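Local coordinates for putative ATPase, AAA family (PDB 3CTD), which belongs to the RarA/MGS1/WRNIP1 subfamily of AAA ATPases and probably acts as a DNA-dependent ATPase in the response to stalled replication, at the interface of chains A and B. Sequence-based numbering; all coordinates share one arbitrary frame. Chains: chain A/B, Putative ATPase, AAA family.

Three patches of one interface show how two copies of a C-terminal fragment can meet through unlike surfaces. For contacts 1 and 2 the centres of the C-alpha atoms lie about 11 Å apart; they share A:Tyr56, whose helix 51-63 serves both. Measured the same way, contact 3 lies about 14 Å from contact 1, with B:Tyr173 common to the two, and about 21 Å from contact 2; there chain A offers the end of helix 35-47. Chain B answers with helix 131-139 and its later loops. The interface is not an exact two-fold. The deposited assembly holds four copies, but the structure alone does not show that this pairing is biological.

Contact 1: the interface of chains A and B. Residues chain A 56-57; chain B 145-146, 148, 151, 173-175.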
loop_
_atom_site.group_PDB
_atom_site.type_symbol
_atom_site.label_atom_id
_atom_site.label_comp_id
_atom_site.label_asym_id
_atom_site.label_seq_id
_atom_site.Cartn_x
_atom_site.Cartn_y
_atom_site.Cartn_z
ATOM N N TYR A 56 -14.244 -0.623 -23.047
ATOM C CA TYR A 56 -15.392 -0.996 -23.837
ATOM C C TYR A 56 -16.116 -2.172 -23.218
ATOM O O TYR A 56 -17.321 -2.062 -22.946
ATOM C CB TYR A 56 -15.002 -1.265 -25.276
ATOM C CG TYR A 56 -16.148 -1.670 -26.114
ATOM C CD1 TYR A 56 -16.977 -0.708 -26.692
ATOM C CD2 TYR A 56 -16.394 -3.036 -26.360
ATOM C CE1 TYR A 56 -18.048 -1.088 -27.479
ATOM C CE2 TYR A 56 -17.464 -3.437 -27.095
ATOM C CZ TYR A 56 -18.285 -2.462 -27.671
ATOM O OH TYR A 56 -19.322 -2.870 -28.455
ATOM N N TRP A 57 -15.416 -3.283 -22.962
ATOM C CA TRP A 57 -16.095 -4.420 -22.288
ATOM C C TRP A 57 -16.585 -4.044 -20.890
ATOM O O TRP A 57 -17.684 -4.429 -20.501
ATOM C CB TRP A 57 -15.261 -5.704 -22.291
ATOM C CG TRP A 57 -14.922 -6.075 -23.743
ATOM C CD1 TRP A 57 -13.686 -6.070 -24.324
ATOM C CD2 TRP A 57 -15.858 -6.437 -24.791
ATOM N NE1 TRP A 57 -13.788 -6.424 -25.651
ATOM C CE2 TRP A 57 -15.105 -6.645 -25.968
ATOM C CE3 TRP A 57 -17.250 -6.580 -24.847
ATOM C CZ2 TRP A 57 -15.697 -6.985 -27.202
ATOM C CZ3 TRP A 57 -17.848 -6.947 -26.084
ATOM C CH2 TRP A 57 -17.069 -7.121 -27.239
ATOM N N SER B 145 -23.671 -5.637 -30.115
ATOM C CA SER B 145 -22.371 -5.618 -29.442
ATOM C C SER B 145 -22.031 -7.044 -29.023
ATOM O O SER B 145 -22.055 -7.371 -27.839
ATOM C CB SER B 145 -22.451 -4.699 -28.199
ATOM O OG SER B 145 -21.302 -4.785 -27.359
ATOM N N LEU B 146 -21.774 -7.919 -29.995
ATOM C CA LEU B 146 -21.557 -9.362 -29.692
ATOM C C LEU B 146 -20.100 -9.643 -29.412
ATOM O O LEU B 146 -19.230 -8.864 -29.820
ATOM C CB LEU B 146 -22.004 -10.257 -30.835
ATOM C CG LEU B 146 -23.524 -10.409 -30.905
ATOM C CD1 LEU B 146 -23.894 -11.295 -32.123
ATOM C CD2 LEU B 146 -24.122 -10.941 -29.557
ATOM N N PRO B 148 -16.567 -11.049 -29.884
ATOM C CA PRO B 148 -15.903 -11.830 -30.936
ATOM C C PRO B 148 -15.612 -13.260 -30.465
ATOM O O PRO B 148 -15.263 -13.459 -29.295
ATOM C CB PRO B 148 -14.605 -11.058 -31.195
ATOM C CG PRO B 148 -14.932 -9.612 -30.780
ATOM C CD PRO B 148 -16.013 -9.687 -29.723
ATOM N N LEU B 151 -12.600 -14.287 -28.322
ATOM C CA LEU B 151 -12.551 -13.585 -27.052
ATOM C C LEU B 151 -13.561 -14.150 -26.083
ATOM O O LEU B 151 -13.621 -13.699 -24.951
ATOM C CB LEU B 151 -12.815 -12.089 -27.208
ATOM C CG LEU B 151 -11.808 -11.311 -28.058
ATOM C CD1 LEU B 151 -12.154 -9.813 -28.102
ATOM C CD2 LEU B 151 -10.405 -11.567 -27.586
ATOM N N TYR B 173 -9.149 -6.999 -29.815
ATOM C CA TYR B 173 -9.789 -6.965 -28.503
ATOM C C TYR B 173 -11.102 -6.217 -28.535
ATOM O O TYR B 173 -11.991 -6.398 -27.679
ATOM C CB TYR B 173 -8.822 -6.414 -27.437
ATOM C CG TYR B 173 -7.641 -7.374 -27.212
ATOM C CD1 TYR B 173 -7.865 -8.688 -26.794
ATOM C CD2 TYR B 173 -6.327 -6.981 -27.428
ATOM C CE1 TYR B 173 -6.813 -9.586 -26.609
ATOM C CE2 TYR B 173 -5.268 -7.853 -27.242
ATOM C CZ TYR B 173 -5.522 -9.167 -26.846
ATOM O OH TYR B 173 -4.496 -10.091 -26.693
ATOM N N LEU B 174 -11.252 -5.384 -29.552
ATOM C CA LEU B 174 -12.505 -4.642 -29.754
ATOM C C LEU B 174 -13.225 -5.340 -30.884
ATOM O O LEU B 174 -12.599 -6.006 -31.697
ATOM C CB LEU B 174 -12.214 -3.191 -30.161
ATOM C CG LEU B 174 -11.902 -2.222 -29.027
ATOM C CD1 LEU B 174 -10.944 -1.096 -29.501
ATOM C CD2 LEU B 174 -13.162 -1.663 -28.473
ATOM N N PRO B 175 -14.537 -5.168 -30.970
ATOM C CA PRO B 175 -15.183 -5.664 -32.211
ATOM C C PRO B 175 -14.566 -5.018 -33.461
ATOM O O PRO B 175 -14.090 -3.877 -33.389
ATOM C CB PRO B 175 -16.626 -5.211 -32.058
ATOM C CG PRO B 175 -16.796 -4.887 -30.499
ATOM C CD PRO B 175 -15.437 -4.391 -30.091
#
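A:Tyr56 and A:Trp57, neighbours on helix 51-63 with ordinary helical backbone torsions, are met by the extended backbone of B:Leu174 and B:Pro175 in a loop of chain B, all within the MgsA-type C-terminal region of this RarA-family ATPase. Their side chains leave the helix differently: A:Tyr56 has CG anti to the backbone N (chi1 179°), whereas CG of A:Trp57 stands anti to the carbonyl carbon (-57°). The two rings meet edge to face, with CD2 of A:Tyr56 over the centre of the indole. The indole NE1 donates to the backbone O of B:Tyr173 at 2.7 Å, a nearly straight bond (164° at the hydrogen) that lies close to the ring plane and points almost down the carbonyl bond. It probably helps to fix the turn of the indole. At the benzo end, CZ2 of A:Trp57 packs on CD of B:Pro148 at 3.7 Å. B:Pro175 caps the outer ends of both rings, its CD 3.7 Å from CE2 of A:Tyr56 and 3.9 Å from CZ2 of A:Trp57. Nearer the helix, CD2 of B:Leu174 touches CB of A:Tyr56 at 3.7 Å. The phenol OH accepts a hydrogen bond from OG of B:Ser145 at 3.0 Å, though that serine is poorly ordered.

Contact 2: the interface of chains A and B. Residues chain A 56, 59-60, 62-63; chain B 135-136, 139.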
loop_
_atom_site.group_PDB
_atom_site.type_symbol
_atom_site.label_atom_id
_atom_site.label_comp_id
_atom_site.label_asym_id
_atom_site.label_seq_id
_atom_site.Cartn_x
_atom_site.Cartn_y
_atom_site.Cartn_z
ATOM N N TYR A 56 -14.244 -0.623 -23.047
ATOM C CA TYR A 56 -15.392 -0.996 -23.837
ATOM C C TYR A 56 -16.116 -2.172 -23.218
ATOM O O TYR A 56 -17.321 -2.062 -22.946
ATOM C CB TYR A 56 -15.002 -1.265 -25.276
ATOM C CG TYR A 56 -16.148 -1.670 -26.114
ATOM C CD1 TYR A 56 -16.977 -0.708 -26.692
ATOM C CD2 TYR A 56 -16.394 -3.036 -26.360
ATOM C CE1 TYR A 56 -18.048 -1.088 -27.479
ATOM C CE2 TYR A 56 -17.464 -3.437 -27.095
ATOM C CZ TYR A 56 -18.285 -2.462 -27.671
ATOM O OH TYR A 56 -19.322 -2.870 -28.455
ATOM N N ALA A 59 -17.717 -1.097 -19.880
ATOM C CA ALA A 59 -18.997 -0.372 -20.102
ATOM C C ALA A 59 -20.098 -1.298 -20.489
ATOM O O ALA A 59 -21.211 -1.172 -20.007
ATOM C CB ALA A 59 -18.867 0.757 -21.125
ATOM N N ASN A 60 -19.791 -2.255 -21.343
ATOM C CA ASN A 60 -20.757 -3.295 -21.652
ATOM C C ASN A 60 -21.281 -3.981 -20.377
ATOM O O ASN A 60 -22.496 -4.104 -20.172
ATOM C CB ASN A 60 -20.134 -4.290 -22.630
ATOM C CG ASN A 60 -21.112 -5.308 -23.126
ATOM O OD1 ASN A 60 -21.854 -5.907 -22.332
ATOM N ND2 ASN A 60 -21.109 -5.550 -24.433
ATOM N N VAL A 62 -21.465 -2.957 -17.243
ATOM C CA VAL A 62 -22.248 -2.137 -16.370
ATOM C C VAL A 62 -23.567 -1.637 -16.996
ATOM O O VAL A 62 -24.577 -1.643 -16.341
ATOM C CB VAL A 62 -21.448 -1.010 -15.646
ATOM C CG1 VAL A 62 -19.946 -1.224 -15.691
ATOM C CG2 VAL A 62 -21.879 0.332 -16.107
ATOM N N GLU A 63 -23.593 -1.300 -18.277
ATOM C CA GLU A 63 -24.897 -1.140 -18.924
ATOM C C GLU A 63 -25.738 -2.405 -18.783
ATOM O O GLU A 63 -26.961 -2.316 -18.692
ATOM C CB GLU A 63 -24.791 -0.762 -20.411
ATOM C CG GLU A 63 -24.009 0.501 -20.634
ATOM C CD GLU A 63 -24.781 1.709 -20.169
ATOM O OE1 GLU A 63 -25.908 1.906 -20.672
ATOM O OE2 GLU A 63 -24.269 2.440 -19.286
ATOM N N ALA B 135 -16.688 5.256 -23.567
ATOM C CA ALA B 135 -16.990 3.918 -24.041
ATOM C C ALA B 135 -18.444 3.550 -23.755
ATOM O O ALA B 135 -19.075 2.855 -24.538
ATOM C CB ALA B 135 -16.041 2.907 -23.425
ATOM N N MET B 136 -18.960 3.995 -22.617
ATOM C CA MET B 136 -20.347 3.803 -22.284
ATOM C C MET B 136 -21.254 4.481 -23.331
ATOM O O MET B 136 -22.368 4.012 -23.600
ATOM C CB MET B 136 -20.574 4.438 -20.944
ATOM C CG MET B 136 -21.790 4.018 -20.247
ATOM S SD MET B 136 -21.478 3.968 -18.452
ATOM C CE MET B 136 -21.019 2.229 -18.301
ATOM N N ILE B 139 -21.384 2.253 -26.336
ATOM C CA ILE B 139 -22.224 1.085 -26.113
ATOM C C ILE B 139 -23.667 1.507 -26.336
ATOM O O ILE B 139 -24.433 0.801 -26.977
ATOM C CB ILE B 139 -22.083 0.534 -24.661
ATOM C CG1 ILE B 139 -20.692 -0.048 -24.439
ATOM C CG2 ILE B 139 -23.189 -0.456 -24.318
ATOM C CD1 ILE B 139 -20.488 -1.354 -25.166
#
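The carboxylate oxygen OE2 of A:Glu63 rests against the side chain of B:Met136, 3.3 Å from SD, a contact and not a hydrogen bond. B:Met136 is engineered, the natural residue being leucine, so this pairing belongs to the construct; the fine placement of OE2 against it is doubtful, as is the over-close approach of its CE to A:Val62. Elsewhere the patch is a worked example of helix-on-helix apolar packing. B:Ile139 carries much of the contact: its CG1 branch stands anti to the carbonyl carbon (chi1 -68°), and a further bend carries CD1 over the face of the A:Tyr56 ring in a CH-pi contact. CD1 lies 3.4 Å from CE1 of that ring, towards its outer half. The same methyl meets CB of A:Asn60 at 3.9 Å. The other branch, CG2, lies 3.9 Å from CG of A:Glu63, whose side chain runs past it in the opposite direction. A:Ala59 sits between the two chain B side chains, its CB 3.6 Å from CA of B:Met136 and 3.9 Å from CG1 of B:Ile139. Putting an alanine in place of A:Tyr56 would probably strip the CD1 methyl of B:Ile139 of the aromatic face it lies on and open a gap above that methyl. A:Tyr56, A:Ala59, A:Asn60 and A:Glu63 line one side of helix 51-63, which lies against helix 131-139 of chain B.

Contact 3: the interface of chains A and B. Residues chain A 44, 47-48, 125; chain B 158, 160-162, 173.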
loop_
_atom_site.group_PDB
_atom_site.type_symbol
_atom_site.label_atom_id
_atom_site.label_comp_id
_atom_site.label_asym_id
_atom_site.label_seq_id
_atom_site.Cartn_x
_atom_site.Cartn_y
_atom_site.Cartn_z
ATOM N N LYS A 44 -9.326 -10.739 -21.107
ATOM C CA LYS A 44 -8.323 -10.918 -22.177
ATOM C C LYS A 44 -7.839 -9.578 -22.714
ATOM O O LYS A 44 -6.707 -9.466 -23.149
ATOM C CB LYS A 44 -8.842 -11.758 -23.348
ATOM C CG LYS A 44 -9.229 -13.168 -23.004
ATOM C CD LYS A 44 -10.188 -13.710 -24.051
ATOM C CE LYS A 44 -10.129 -15.221 -24.050
ATOM N NZ LYS A 44 -10.791 -15.777 -22.851
ATOM N N ARG A 47 -5.353 -8.456 -20.264
ATOM C CA ARG A 47 -4.141 -9.278 -20.487
ATOM C C ARG A 47 -3.368 -8.843 -21.722
ATOM O O ARG A 47 -2.146 -8.926 -21.738
ATOM C CB ARG A 47 -4.475 -10.781 -20.562
ATOM C CG ARG A 47 -3.295 -11.643 -20.727
ATOM C CD ARG A 47 -3.705 -13.138 -20.767
ATOM N NE ARG A 47 -4.481 -13.472 -19.581
ATOM C CZ ARG A 47 -5.665 -14.076 -19.607
ATOM N NH1 ARG A 47 -6.199 -14.473 -20.754
ATOM N NH2 ARG A 47 -6.309 -14.310 -18.482
ATOM N N GLY A 48 -4.087 -8.357 -22.739
ATOM C CA GLY A 48 -3.474 -7.892 -23.995
ATOM C C GLY A 48 -3.025 -6.445 -23.959
ATOM O O GLY A 48 -2.637 -5.872 -24.979
ATOM N N LYS A 125 3.150 -7.048 -17.760
ATOM C CA LYS A 125 2.449 -8.319 -17.585
ATOM C C LYS A 125 3.408 -9.424 -17.247
ATOM O O LYS A 125 4.516 -9.442 -17.783
ATOM C CB LYS A 125 1.743 -8.701 -18.913
ATOM C CG LYS A 125 0.558 -7.707 -19.281
ATOM C CD LYS A 125 -0.309 -7.257 -18.046
ATOM C CE LYS A 125 -1.622 -6.660 -18.494
ATOM N NZ LYS A 125 -1.439 -5.331 -19.212
ATOM N N TYR B 158 -8.330 -18.513 -29.308
ATOM C CA TYR B 158 -7.747 -17.419 -28.521
ATOM C C TYR B 158 -6.271 -17.646 -28.404
ATOM O O TYR B 158 -5.864 -18.776 -28.128
ATOM C CB TYR B 158 -8.350 -17.379 -27.105
ATOM C CG TYR B 158 -7.621 -16.460 -26.155
ATOM C CD1 TYR B 158 -7.572 -15.067 -26.400
ATOM C CD2 TYR B 158 -6.963 -16.960 -25.003
ATOM C CE1 TYR B 158 -6.898 -14.181 -25.540
ATOM C CE2 TYR B 158 -6.295 -16.050 -24.108
ATOM C CZ TYR B 158 -6.277 -14.673 -24.400
ATOM O OH TYR B 158 -5.632 -13.760 -23.576
ATOM N N ASN B 160 -2.725 -16.490 -26.204
ATOM C CA ASN B 160 -2.454 -15.920 -24.917
ATOM C C ASN B 160 -1.133 -15.196 -24.977
ATOM O O ASN B 160 -0.087 -15.813 -25.242
ATOM C CB ASN B 160 -2.417 -17.034 -23.868
ATOM C CG ASN B 160 -2.473 -16.523 -22.440
ATOM O OD1 ASN B 160 -1.700 -15.630 -22.027
ATOM N ND2 ASN B 160 -3.379 -17.112 -21.664
ATOM N N PRO B 161 -1.177 -13.879 -24.730
ATOM C CA PRO B 161 0.030 -13.053 -24.700
ATOM C C PRO B 161 1.156 -13.618 -23.804
ATOM O O PRO B 161 2.309 -13.342 -24.097
ATOM C CB PRO B 161 -0.472 -11.696 -24.185
ATOM C CG PRO B 161 -1.963 -11.700 -24.498
ATOM C CD PRO B 161 -2.420 -13.112 -24.491
ATOM N N HIS B 162 0.831 -14.383 -22.750
ATOM C CA HIS B 162 1.845 -14.982 -21.885
ATOM C C HIS B 162 2.589 -16.132 -22.561
ATOM O O HIS B 162 3.681 -16.510 -22.129
ATOM C CB HIS B 162 1.232 -15.579 -20.613
ATOM C CG HIS B 162 0.579 -14.585 -19.711
ATOM N ND1 HIS B 162 1.211 -13.432 -19.289
ATOM C CD2 HIS B 162 -0.652 -14.575 -19.142
ATOM C CE1 HIS B 162 0.387 -12.738 -18.523
ATOM N NE2 HIS B 162 -0.745 -13.416 -18.410
ATOM N N TYR B 173 -9.149 -6.999 -29.815
ATOM C CA TYR B 173 -9.789 -6.965 -28.503
ATOM C C TYR B 173 -11.102 -6.217 -28.535
ATOM O O TYR B 173 -11.991 -6.398 -27.679
ATOM C CB TYR B 173 -8.822 -6.414 -27.437
ATOM C CG TYR B 173 -7.641 -7.374 -27.212
ATOM C CD1 TYR B 173 -7.865 -8.688 -26.794
ATOM C CD2 TYR B 173 -6.327 -6.981 -27.428
ATOM C CE1 TYR B 173 -6.813 -9.586 -26.609
ATOM C CE2 TYR B 173 -5.268 -7.853 -27.242
ATOM C CZ TYR B 173 -5.522 -9.167 -26.846
ATOM O OH TYR B 173 -4.496 -10.091 -26.693
HETATM O O HOH W 1 -5.189 -11.311 -24.256
#
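A:Arg47 sends its CG anti to the backbone N (chi1 -178°) and then bends at chi3 (-55°), swinging the guanidinium towards B:Tyr158, while A:Lys44, one turn earlier, stretches across the same tyrosine ring in this polar, water-bridged patch where the C-terminal end of helix 35-47 meets loops of chain B. NH1 of A:Arg47 donates to the phenol OH of B:Tyr158 at 3.0 Å, and that oxygen lies close to the guanidinium plane. The two planes are turned 63° apart, so the ring meets the guanidinium at its edge and does not stack on it. A:Lys44 takes one face of the ring: its CE sits over the centre in a CH-pi contact, 3.5 Å from CD1, with CG and CD following the rim towards the hydroxyl. On the opposite face, offset toward the rim, lies the backbone N of B:Asn160. The B:Asn160 amide plane is nearly parallel to that of the guanidinium, although the side chains cross at about a right angle; its OD1 accepts a hydrogen bond from the backbone N of B:His162 on an in-plane lone pair at 2.9 Å. CD2 of B:His162 packs on CD of A:Arg47 at 3.7 Å. CA of A:Gly48 lies above the rim of the B:Tyr173 ring, 3.7 Å from CE2. Water 1 hydrogen-bonds at 2.6 Å to both the backbone O of A:Lys44 and OH of B:Tyr158, and at 2.8 Å to OH of B:Tyr173.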